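Local coordinates for aminotransferase class I and II (Streptococcus suis 89/1591, PDB 3OP7), which probably transfers amino groups between amino acids and keto acids, using pyridoxal phosphate bound covalently to a lysine as cofactor, at residues E128-Q133 with R148-P153; L111-Q116 with W132-E137; P142-L147 with R173-E178; S100-G105 with T155-I160. All coordinates share one frame; numbering follows the deposited sequence. Where two conformers were deposited one is given.

Interaction 1 (E128-Q133 with R148-P153); sequences EVDLWQ and RQLIRP. With EDO (1,2-ethanediol), chain J.
The R152 guanidinium meets E128 OE1 and the bridging water at its edge, both in its plane. D130 OD2 approaches it obliquely. Strand 128-135 here belongs to the large mixed sheet of the PLP-dependent aminotransferase fold, and residues 148-153 are the end of helix 144-150 and the turn after it. R152 grips E128 end-on with two nitrogens. R152 NH1 donates to E128 OE1 at 3.0 Å, and R152 NH2 donates to E128 OE2 at 2.7 Å. Both bonds are nearly straight. They reach the carboxylate from above its plane, and the two flat groups stand 75° apart. Both chains are extended, and they cross at about a right angle where their charged ends meet. A long salt bridge, D130 OD2 to R152 NH2 at 3.8 Å, makes this a three-residue network. D130 OD2 is also hydrogen-bonded to H107 NE2. L150 makes the apolar part. Its CD2 packs on CB and CG of D130, while its CD1 approaches the W132 ring obliquely, 4.2 Å from W132 CD1. W132 NE1 is hydrogen-bonded to D143 O. The water lies between D130 OD2 and the L150 carbonyl, and it accepts from R152 NE at 3.2 Å.

Interaction 2 (L111-Q116 with W132-E137); sequences LYPTYQ and WQIEEE. With SO4 (sulfate ion), chain E.
L111 CD1 and I134 CG2 meet at 3.5 Å in the apolar centre of this buried contact. The two side chains cross at about a right angle. Chi1 (65°) puts I134 CG1 between the backbone N and the carbonyl carbon, near P113 CD. I134 CD1 lies 3.6 Å from P113 CD. A cis peptide bond precedes P113. L111 CD1 also lies obliquely by the W132 ring, at the longer distance of 4.4 Å from W132 CE3. The backbones pair next to this core. I134 N donates to Y112 O at 2.9 Å in a straight bond, nearly along the C=O axis. Y112 N to W132 O is equally short but bent, and is weak. CA-H...O contacts accompany both: L111 CA to W132 O, and Q133 CA to Y112 O. On the face opposite L111 and W132, Y112 and Q133 lie side by side and point the same way. Q133 OE1 comes to the ring edge in plane, 3.5 Å from Y112 CD2, with the amide turned 82° from the ring. Y112 OH is hydrogen-bonded to E341 and Q133 OE1 to R342. Beyond the strand, a sulfate probably from the crystallisation liquor accepts from the backbone N of E136 and E137. Strands 107-112 and 128-135 are parallel neighbours joined through helix 117-124, a beta-alpha-beta unit in the large sheet of this aminotransferase fold.

Interaction 3 (P142-L147 with R173-E178); sequences PDLEKL and RTYLEE. With EDO (1,2-ethanediol), chain K.
L144 and Y175 reach toward each other tip to tip. They form the tight part of this contact between helix 144-150, with the residues leading into it, and helix 173-184. L144 CD1 lies over one ring face, offset toward the rim, in a CH-pi contact 3.9 Å from the centroid of the Y175 ring. L144 CG is closer to the hydroxyl end, 3.6 Å from Y175 CZ. The hydroxyl of Y175 donates to P142 O at 2.7 Å, from above the carbonyl plane, and also touches P142 CG. W132 packs against both P142 and Y175. The E178 side is smaller and more open to solvent. There L144 CD1 meets the partly exposed E178, whose side chain crosses L144 at a slant, with E178 OE1 3.6 Å from L144 CD1. The other carboxylate oxygen of E178 pairs with R148. D143 is the N-cap of helix 144-150: its OD1 accepts from E145 N at 2.9 Å. OD2 of D143 uses its anti lone pair for K146 NZ, which also pairs with E135. The chemistry is therefore divided. Leucine, proline and the tyrosine ring fill the inner part, the phenol gives the P142 carbonyl a hydrogen bond, and the charged groups are paired: E178 with R148, and D143 with K146 at the start of the helix.

Interaction 4 (S100-G105 with T155-I160); sequences SLIEPG and TKMICI
K156 CG, near I102 CD1, is anti to the backbone N (chi1 175°), and the bend at chi3 (-74°) turns CE off the line of the chain. M157, a selenomethionine, has its CG anti to the backbone N and also bends at chi3 (-71°), which brings CE against both L101 and I102. These residues join the C-terminal end of helix 89-101 to strand 157-161 and the residue that leads into it. The strand is an inner one of the large mixed sheet of the aminotransferase fold. M157 CE is 4.0 Å from L101 CD1, and the two side chains cross at about a right angle. The same methyl is 4.0 Å from I102 CD1; the I102 and M157 side chains cross at a slant. I102 and K156 slide past each other in opposite directions, with I102 CD1 4.0 Å from K156 CD. The aliphatic part of the lysine thus packs on the isoleucine, while its amine goes on to the polar side. I102 is the first residue to leave helical geometry, and strand 107-112 lies beside it through V108. The amine forms a salt bridge with D106, which also accepts from E103 N. E103 CG lies 3.5 Å from K156 NZ. The charged atoms do not touch, E103 OE2 being 4.7 Å from K156 NZ, and E103 OE1 accepts from the backbone N of M2 of the second subunit. The direct bond from K156 NZ to L101 O is weak at 3.4 Å. A water bridges the same two atoms more closely: it donates to L101 O at 2.7 Å and accepts from K156 NZ at 2.9 Å.

Overall arrangement
Interactions 1 to 3 lie toward the end of the large mixed sheet that carries strands 128-135 and 141-142; interaction 4 is on the inner strand 157-161. Interactions 1 and 2 share W132 and Q133 on strand 128-135. Interaction 2 is buried and made of strand pairing and apolar side chains, whereas interaction 1 is at the surface and combines a salt-bridge network with the packing of L150. Interactions 1 and 3 both use helix 144-150 and are tied by the R148-E178 salt bridge. Interaction 3 is only partly buried, with an aromatic contact at its centre. Interaction 4 is buried like interaction 2, and the two meet where L111 N pairs with C159 O. Only interactions 2 and 4 have residues touching the second subunit.

Interaction 1 (E128-Q133 with R148-P153)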
# COMPACT_ATOMS: atom_id res chain seq x y z
N GLU A 128 4.43 16.28 -16.96
CA GLU A 128 4.02 16.32 -18.34
C GLU A 128 4.37 14.97 -18.95
O GLU A 128 5.54 14.63 -19.05
CB GLU A 128 4.77 17.45 -19.06
CG GLU A 128 4.28 17.60 -20.44
CD GLU A 128 4.88 18.78 -21.21
OE1 GLU A 128 5.62 19.62 -20.65
OE2 GLU A 128 4.58 18.82 -22.42
N VAL A 129 3.36 14.21 -19.37
CA VAL A 129 3.55 12.81 -19.76
C VAL A 129 3.30 12.62 -21.24
O VAL A 129 2.22 12.92 -21.72
CB VAL A 129 2.61 11.88 -18.98
CG1 VAL A 129 2.80 10.39 -19.45
CG2 VAL A 129 2.85 12.03 -17.48
N ASP A 130 4.33 12.19 -21.96
CA ASP A 130 4.20 11.80 -23.35
C ASP A 130 4.05 10.28 -23.46
O ASP A 130 4.62 9.52 -22.66
CB ASP A 130 5.46 12.26 -24.11
CG ASP A 130 5.35 13.68 -24.66
OD1 ASP A 130 4.28 14.03 -25.22
OD2 ASP A 130 6.34 14.45 -24.54
N LEU A 131 3.30 9.84 -24.46
CA LEU A 131 3.00 8.44 -24.65
C LEU A 131 3.81 7.84 -25.78
O LEU A 131 3.81 8.33 -26.92
CB LEU A 131 1.51 8.26 -24.89
CG LEU A 131 0.61 8.81 -23.76
CD1 LEU A 131 -0.87 8.59 -24.16
CD2 LEU A 131 0.88 8.23 -22.39
N TRP A 132 4.51 6.79 -25.46
CA TRP A 132 5.37 6.11 -26.41
C TRP A 132 4.62 4.87 -26.88
O TRP A 132 4.55 3.87 -26.17
CB TRP A 132 6.67 5.77 -25.69
CG TRP A 132 7.75 5.19 -26.58
CD1 TRP A 132 7.93 5.40 -27.94
CD2 TRP A 132 8.83 4.33 -26.17
NE1 TRP A 132 9.04 4.72 -28.36
CE2 TRP A 132 9.59 4.04 -27.31
CE3 TRP A 132 9.20 3.75 -24.96
CZ2 TRP A 132 10.74 3.21 -27.26
CZ3 TRP A 132 10.33 2.93 -24.91
CH2 TRP A 132 11.08 2.68 -26.03
N GLN A 133 4.10 4.96 -28.11
CA GLN A 133 3.04 4.06 -28.60
C GLN A 133 3.56 2.72 -29.11
O GLN A 133 4.42 2.67 -29.99
CB GLN A 133 2.22 4.72 -29.74
CG GLN A 133 1.47 6.02 -29.33
CD GLN A 133 0.19 5.78 -28.55
OE1 GLN A 133 -0.30 4.65 -28.45
NE2 GLN A 133 -0.33 6.86 -27.95
N ARG A 148 13.33 8.87 -29.72
CA ARG A 148 14.29 9.94 -29.96
C ARG A 148 13.60 11.28 -30.27
O ARG A 148 14.19 12.32 -30.02
CB ARG A 148 15.29 9.56 -31.05
CG ARG A 148 16.22 8.45 -30.64
CD ARG A 148 17.29 8.19 -31.70
NE ARG A 148 18.06 7.01 -31.36
CZ ARG A 148 17.72 5.78 -31.69
NH1 ARG A 148 16.72 5.54 -32.54
NH2 ARG A 148 18.46 4.78 -31.26
N GLN A 149 12.38 11.25 -30.81
CA GLN A 149 11.62 12.47 -31.11
C GLN A 149 10.92 13.01 -29.86
O GLN A 149 10.74 14.24 -29.70
CB GLN A 149 10.57 12.21 -32.21
CG GLN A 149 11.12 11.79 -33.55
CD GLN A 149 10.01 11.52 -34.53
OE1 GLN A 149 8.91 11.14 -34.14
NE2 GLN A 149 10.29 11.72 -35.81
N LEU A 150 10.54 12.11 -28.95
CA LEU A 150 9.82 12.52 -27.73
C LEU A 150 10.72 13.01 -26.61
O LEU A 150 10.29 13.82 -25.80
CB LEU A 150 8.97 11.37 -27.19
CG LEU A 150 7.82 10.93 -28.10
CD1 LEU A 150 7.34 9.55 -27.64
CD2 LEU A 150 6.69 11.98 -28.00
N ILE A 151 11.93 12.48 -26.53
CA ILE A 151 12.84 12.80 -25.41
C ILE A 151 13.28 14.26 -25.48
O ILE A 151 13.43 14.84 -26.58
CB ILE A 151 14.05 11.82 -25.38
CG1 ILE A 151 14.74 11.86 -24.01
CG2 ILE A 151 14.99 12.08 -26.55
CD1 ILE A 151 15.61 10.66 -23.64
N ARG A 152 13.54 14.81 -24.32
CA ARG A 152 13.92 16.20 -24.16
C ARG A 152 15.17 16.26 -23.31
O ARG A 152 15.41 15.33 -22.52
CB ARG A 152 12.82 16.95 -23.41
CG ARG A 152 11.46 16.98 -24.11
CD ARG A 152 10.50 17.77 -23.19
NE ARG A 152 9.13 17.68 -23.70
CZ ARG A 152 8.08 18.23 -23.08
NH1 ARG A 152 8.24 18.90 -21.95
NH2 ARG A 152 6.87 18.06 -23.56
N PRO A 153 15.86 17.41 -23.34
CA PRO A 153 17.09 17.53 -22.59
C PRO A 153 16.92 17.25 -21.12
O PRO A 153 17.85 16.77 -20.48
CB PRO A 153 17.51 18.98 -22.85
CG PRO A 153 17.05 19.20 -24.28
CD PRO A 153 15.72 18.50 -24.34
C1 EDO J . 21.99 8.86 -28.69
O1 EDO J . 22.57 7.65 -28.15
C2 EDO J . 21.44 8.59 -30.09
O2 EDO J . 20.03 8.33 -30.13
O HOH W 1 8.48 15.66 -26.11

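Interaction 2 (L111-Q116 with W132-E137)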
# COMPACT_ATOMS: atom_id res chain seq x y z
N LEU A 111 5.60 4.08 -21.96
CA LEU A 111 5.07 3.07 -22.85
C LEU A 111 3.54 3.14 -22.82
O LEU A 111 2.95 3.42 -21.78
CB LEU A 111 5.56 1.69 -22.41
CG LEU A 111 5.35 0.49 -23.33
CD1 LEU A 111 6.11 0.68 -24.62
CD2 LEU A 111 5.73 -0.82 -22.56
N TYR A 112 2.89 2.87 -23.96
CA TYR A 112 1.45 3.07 -24.03
C TYR A 112 0.84 2.26 -25.16
O TYR A 112 1.37 2.26 -26.30
CB TYR A 112 1.08 4.55 -24.21
CG TYR A 112 -0.38 4.79 -24.02
CD1 TYR A 112 -0.91 4.93 -22.74
CD2 TYR A 112 -1.26 4.84 -25.10
CE1 TYR A 112 -2.25 5.11 -22.51
CE2 TYR A 112 -2.64 5.06 -24.88
CZ TYR A 112 -3.11 5.17 -23.58
OH TYR A 112 -4.46 5.38 -23.30
N PRO A 113 -0.27 1.55 -24.87
CA PRO A 113 -0.83 1.22 -23.59
C PRO A 113 0.11 0.38 -22.78
O PRO A 113 0.99 -0.28 -23.31
CB PRO A 113 -2.04 0.31 -23.93
CG PRO A 113 -2.14 0.23 -25.25
CD PRO A 113 -1.10 1.03 -25.96
N THR A 114 -0.05 0.46 -21.48
CA THR A 114 0.74 -0.33 -20.58
C THR A 114 -0.03 -0.37 -19.26
O THR A 114 -1.16 0.10 -19.18
CB THR A 114 2.14 0.30 -20.32
OG1 THR A 114 2.91 -0.63 -19.59
CG2 THR A 114 2.08 1.65 -19.54
N TYR A 115 0.58 -0.89 -18.21
CA TYR A 115 -0.08 -0.87 -16.88
C TYR A 115 -0.39 0.56 -16.40
O TYR A 115 0.48 1.44 -16.42
CB TYR A 115 0.81 -1.60 -15.87
CG TYR A 115 0.03 -2.09 -14.67
CD1 TYR A 115 -0.92 -3.07 -14.82
CD2 TYR A 115 0.27 -1.60 -13.41
CE1 TYR A 115 -1.64 -3.54 -13.75
CE2 TYR A 115 -0.40 -2.09 -12.34
CZ TYR A 115 -1.39 -3.05 -12.51
OH TYR A 115 -2.14 -3.55 -11.43
N GLN A 116 -1.64 0.82 -16.03
CA GLN A 116 -2.11 2.22 -15.91
C GLN A 116 -1.36 3.07 -14.89
O GLN A 116 -1.28 4.28 -15.03
CB GLN A 116 -3.64 2.25 -15.66
CG GLN A 116 -4.25 3.65 -15.64
CD GLN A 116 -5.77 3.65 -15.53
OE1 GLN A 116 -6.40 2.59 -15.65
NE2 GLN A 116 -6.35 4.83 -15.34
N TRP A 132 4.51 6.79 -25.46
CA TRP A 132 5.37 6.11 -26.41
C TRP A 132 4.62 4.87 -26.88
O TRP A 132 4.55 3.87 -26.17
CB TRP A 132 6.67 5.77 -25.69
CG TRP A 132 7.75 5.19 -26.58
CD1 TRP A 132 7.93 5.40 -27.94
CD2 TRP A 132 8.83 4.33 -26.17
NE1 TRP A 132 9.04 4.72 -28.36
CE2 TRP A 132 9.59 4.04 -27.31
CE3 TRP A 132 9.20 3.75 -24.96
CZ2 TRP A 132 10.74 3.21 -27.26
CZ3 TRP A 132 10.33 2.93 -24.91
CH2 TRP A 132 11.08 2.68 -26.03
N GLN A 133 4.10 4.96 -28.11
CA GLN A 133 3.04 4.06 -28.60
C GLN A 133 3.56 2.72 -29.11
O GLN A 133 4.42 2.67 -29.99
CB GLN A 133 2.22 4.72 -29.74
CG GLN A 133 1.47 6.02 -29.33
CD GLN A 133 0.19 5.78 -28.55
OE1 GLN A 133 -0.30 4.65 -28.45
NE2 GLN A 133 -0.33 6.86 -27.95
N ILE A 134 3.01 1.63 -28.58
CA ILE A 134 3.35 0.30 -29.05
C ILE A 134 2.74 0.15 -30.44
O ILE A 134 1.70 0.77 -30.75
CB ILE A 134 2.90 -0.83 -28.09
CG1 ILE A 134 1.38 -0.89 -27.99
CG2 ILE A 134 3.57 -0.64 -26.66
CD1 ILE A 134 0.87 -1.89 -26.90
N GLU A 135 3.41 -0.66 -31.27
CA GLU A 135 3.04 -0.87 -32.64
C GLU A 135 2.84 -2.35 -32.99
O GLU A 135 3.79 -3.16 -33.04
CB GLU A 135 4.07 -0.22 -33.58
CG GLU A 135 3.89 1.32 -33.62
CD GLU A 135 5.07 2.09 -34.21
OE1 GLU A 135 5.90 1.47 -34.89
OE2 GLU A 135 5.17 3.31 -33.93
N GLU A 136 1.59 -2.67 -33.27
CA GLU A 136 1.21 -4.04 -33.49
C GLU A 136 1.99 -4.55 -34.68
O GLU A 136 2.37 -5.71 -34.70
CB GLU A 136 -0.28 -4.16 -33.76
CG GLU A 136 -0.73 -5.62 -33.94
CD GLU A 136 -1.99 -5.72 -34.72
OE1 GLU A 136 -1.97 -5.20 -35.84
OE2 GLU A 136 -2.99 -6.29 -34.20
N GLU A 137 2.27 -3.67 -35.65
CA GLU A 137 3.00 -4.07 -36.87
C GLU A 137 4.44 -4.43 -36.57
O GLU A 137 5.08 -5.08 -37.40
CB GLU A 137 2.97 -2.96 -37.97
S SO4 E . -0.14 -0.10 -34.97
O1 SO4 E . -0.38 -0.73 -33.64
O2 SO4 E . 0.31 1.28 -34.82
O3 SO4 E . 0.85 -0.82 -35.80
O4 SO4 E . -1.43 -0.10 -35.69

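Interaction 3 (P142-L147 with R173-E178)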
# COMPACT_ATOMS: atom_id res chain seq x y z
N PRO A 142 7.25 -0.48 -29.15
CA PRO A 142 7.21 0.92 -29.62
C PRO A 142 8.45 1.21 -30.42
O PRO A 142 9.34 0.36 -30.50
CB PRO A 142 7.24 1.70 -28.32
CG PRO A 142 8.16 0.89 -27.48
CD PRO A 142 7.82 -0.55 -27.79
N ASP A 143 8.49 2.37 -31.08
CA ASP A 143 9.55 2.65 -32.05
C ASP A 143 10.61 3.52 -31.36
O ASP A 143 10.35 4.63 -30.93
CB ASP A 143 8.92 3.37 -33.26
CG ASP A 143 9.91 3.69 -34.39
OD1 ASP A 143 11.14 3.43 -34.30
OD2 ASP A 143 9.41 4.25 -35.38
N LEU A 144 11.82 2.99 -31.26
CA LEU A 144 12.95 3.74 -30.71
C LEU A 144 13.22 5.05 -31.45
O LEU A 144 13.59 6.03 -30.79
CB LEU A 144 14.18 2.87 -30.67
CG LEU A 144 14.17 1.71 -29.67
CD1 LEU A 144 15.23 0.67 -30.05
CD2 LEU A 144 14.36 2.27 -28.21
N GLU A 145 13.02 5.10 -32.78
CA GLU A 145 13.13 6.40 -33.49
C GLU A 145 12.12 7.41 -32.96
O GLU A 145 12.44 8.59 -32.84
CB GLU A 145 12.94 6.28 -35.01
CG GLU A 145 13.97 5.45 -35.65
CD GLU A 145 13.88 5.48 -37.17
OE1 GLU A 145 12.88 6.02 -37.72
OE2 GLU A 145 14.83 4.96 -37.80
N LYS A 146 10.91 6.96 -32.62
CA LYS A 146 9.92 7.87 -32.05
C LYS A 146 10.31 8.30 -30.68
O LYS A 146 10.03 9.45 -30.26
CB LYS A 146 8.51 7.28 -32.08
CG LYS A 146 8.05 7.20 -33.54
CD LYS A 146 6.56 6.91 -33.78
CE LYS A 146 6.29 6.68 -35.26
NZ LYS A 146 6.44 5.25 -35.63
N LEU A 147 10.94 7.41 -29.93
CA LEU A 147 11.43 7.82 -28.61
C LEU A 147 12.44 8.96 -28.72
O LEU A 147 12.44 9.89 -27.90
CB LEU A 147 12.06 6.67 -27.87
CG LEU A 147 12.55 6.99 -26.44
CD1 LEU A 147 11.45 7.49 -25.48
CD2 LEU A 147 13.24 5.75 -25.86
N ARG A 173 17.52 -7.84 -24.82
CA ARG A 173 18.74 -7.11 -24.50
C ARG A 173 19.14 -6.12 -25.58
O ARG A 173 19.48 -5.01 -25.26
CB ARG A 173 19.91 -8.09 -24.29
CG ARG A 173 21.27 -7.39 -24.06
CD ARG A 173 22.38 -8.42 -23.81
NE ARG A 173 22.23 -9.08 -22.50
CZ ARG A 173 22.66 -8.60 -21.34
NH1 ARG A 173 23.26 -7.42 -21.24
NH2 ARG A 173 22.50 -9.32 -20.26
N THR A 174 19.15 -6.54 -26.83
CA THR A 174 19.58 -5.64 -27.93
C THR A 174 18.71 -4.36 -27.95
O THR A 174 19.22 -3.25 -28.08
CB THR A 174 19.50 -6.35 -29.27
OG1 THR A 174 20.34 -7.51 -29.23
CG2 THR A 174 19.98 -5.44 -30.43
N TYR A 175 17.40 -4.55 -27.85
CA TYR A 175 16.47 -3.43 -27.72
C TYR A 175 16.69 -2.56 -26.50
O TYR A 175 16.75 -1.32 -26.63
CB TYR A 175 15.04 -3.96 -27.69
CG TYR A 175 14.00 -2.88 -27.89
CD1 TYR A 175 13.65 -2.02 -26.88
CD2 TYR A 175 13.36 -2.74 -29.12
CE1 TYR A 175 12.70 -1.01 -27.09
CE2 TYR A 175 12.39 -1.77 -29.31
CZ TYR A 175 12.10 -0.90 -28.30
OH TYR A 175 11.16 0.06 -28.51
N LEU A 176 16.78 -3.17 -25.32
CA LEU A 176 17.02 -2.46 -24.09
C LEU A 176 18.31 -1.63 -24.08
O LEU A 176 18.34 -0.55 -23.48
CB LEU A 176 17.03 -3.41 -22.86
CG LEU A 176 15.71 -4.08 -22.50
CD1 LEU A 176 15.89 -5.20 -21.44
CD2 LEU A 176 14.62 -3.08 -22.00
N GLU A 177 19.37 -2.16 -24.66
CA GLU A 177 20.63 -1.46 -24.70
C GLU A 177 20.49 -0.17 -25.52
O GLU A 177 21.09 0.85 -25.15
CB GLU A 177 21.78 -2.40 -25.22
CG GLU A 177 22.18 -3.39 -24.09
CD GLU A 177 23.24 -4.46 -24.44
OE1 GLU A 177 23.46 -4.73 -25.62
OE2 GLU A 177 23.79 -5.07 -23.49
N GLU A 178 19.71 -0.21 -26.61
CA GLU A 178 19.46 0.96 -27.45
C GLU A 178 18.57 1.99 -26.72
O GLU A 178 18.85 3.21 -26.76
CB GLU A 178 18.91 0.53 -28.84
CG GLU A 178 18.99 1.67 -29.85
CD GLU A 178 18.57 1.32 -31.24
OE1 GLU A 178 18.43 0.13 -31.59
OE2 GLU A 178 18.35 2.27 -32.00
C1 EDO K . 22.48 -10.64 -16.58
O1 EDO K . 23.33 -9.57 -17.02
C2 EDO K . 21.32 -10.82 -17.55
O2 EDO K . 20.09 -11.25 -16.93

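Interaction 4 (S100-G105 with T155-I160)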
# COMPACT_ATOMS: atom_id res chain seq x y z
N SER A 100 7.82 9.18 -5.04
CA SER A 100 9.05 9.68 -4.44
C SER A 100 9.79 10.60 -5.41
O SER A 100 10.35 11.65 -4.99
CB SER A 100 9.97 8.50 -4.06
OG SER A 100 9.43 7.76 -2.98
N LEU A 101 9.84 10.20 -6.68
CA LEU A 101 10.76 10.83 -7.62
C LEU A 101 10.18 11.87 -8.54
O LEU A 101 10.92 12.70 -9.05
CB LEU A 101 11.51 9.75 -8.44
CG LEU A 101 12.34 8.78 -7.60
CD1 LEU A 101 12.89 7.70 -8.54
CD2 LEU A 101 13.46 9.49 -6.81
N ILE A 102 8.88 11.81 -8.80
CA ILE A 102 8.30 12.66 -9.83
C ILE A 102 7.81 13.95 -9.20
O ILE A 102 7.06 13.94 -8.22
CB ILE A 102 7.18 11.94 -10.59
CG1 ILE A 102 7.74 10.75 -11.37
CG2 ILE A 102 6.45 12.89 -11.57
CD1 ILE A 102 8.96 11.05 -12.27
N GLU A 103 8.23 15.07 -9.79
CA GLU A 103 7.89 16.42 -9.34
C GLU A 103 7.00 17.12 -10.36
O GLU A 103 7.08 16.82 -11.56
CB GLU A 103 9.15 17.25 -9.17
CG GLU A 103 10.28 16.56 -8.49
CD GLU A 103 10.42 16.88 -7.06
OE1 GLU A 103 9.39 16.78 -6.34
OE2 GLU A 103 11.57 17.25 -6.66
N PRO A 104 6.17 18.06 -9.92
CA PRO A 104 5.37 18.83 -10.86
C PRO A 104 6.23 19.46 -11.95
O PRO A 104 7.31 19.96 -11.65
CB PRO A 104 4.77 19.96 -9.98
CG PRO A 104 4.75 19.44 -8.66
CD PRO A 104 5.95 18.51 -8.53
N GLY A 105 5.78 19.40 -13.18
CA GLY A 105 6.57 19.97 -14.28
C GLY A 105 7.59 19.02 -14.91
O GLY A 105 8.07 19.30 -16.03
N THR A 155 14.27 15.29 -19.77
CA THR A 155 13.37 14.21 -19.48
C THR A 155 13.83 13.51 -18.20
O THR A 155 14.98 13.10 -18.10
CB THR A 155 13.24 13.24 -20.67
OG1 THR A 155 12.65 13.92 -21.78
CG2 THR A 155 12.40 11.94 -20.33
N LYS A 156 12.93 13.36 -17.26
CA LYS A 156 13.25 12.77 -15.95
C LYS A 156 13.21 11.27 -15.91
O LYS A 156 14.05 10.63 -15.24
CB LYS A 156 12.34 13.29 -14.88
CG LYS A 156 12.61 12.57 -13.54
CD LYS A 156 12.27 13.27 -12.25
CE LYS A 156 13.22 14.38 -11.89
NZ LYS A 156 12.59 15.12 -10.74
N MSE A 157 12.23 10.68 -16.61
CA MSE A 157 11.96 9.26 -16.49
C MSE A 157 11.24 8.72 -17.70
O MSE A 157 10.43 9.42 -18.29
CB MSE A 157 11.10 9.00 -15.23
CG MSE A 157 10.86 7.50 -14.95
SE MSE A 157 9.82 7.21 -13.39
CE MSE A 157 11.18 7.73 -12.11
N ILE A 158 11.60 7.50 -18.11
CA ILE A 158 10.91 6.72 -19.09
C ILE A 158 10.37 5.48 -18.37
O ILE A 158 11.14 4.81 -17.63
CB ILE A 158 11.85 6.27 -20.22
CG1 ILE A 158 12.41 7.48 -20.96
CG2 ILE A 158 11.11 5.35 -21.26
CD1 ILE A 158 13.66 7.16 -21.81
N CYS A 159 9.08 5.22 -18.53
CA CYS A 159 8.42 4.07 -17.92
C CYS A 159 8.12 3.01 -18.94
O CYS A 159 7.51 3.28 -19.99
CB CYS A 159 7.14 4.50 -17.20
SG CYS A 159 7.31 5.75 -15.97
N ILE A 160 8.57 1.78 -18.65
CA ILE A 160 8.25 0.62 -19.44
C ILE A 160 7.73 -0.52 -18.56
O ILE A 160 7.89 -0.51 -17.35
CB ILE A 160 9.48 0.13 -20.23
CG1 ILE A 160 10.59 -0.40 -19.29
CG2 ILE A 160 10.01 1.23 -21.19
CD1 ILE A 160 11.77 -1.08 -20.12
O HOH W 2 13.35 13.73 -8.35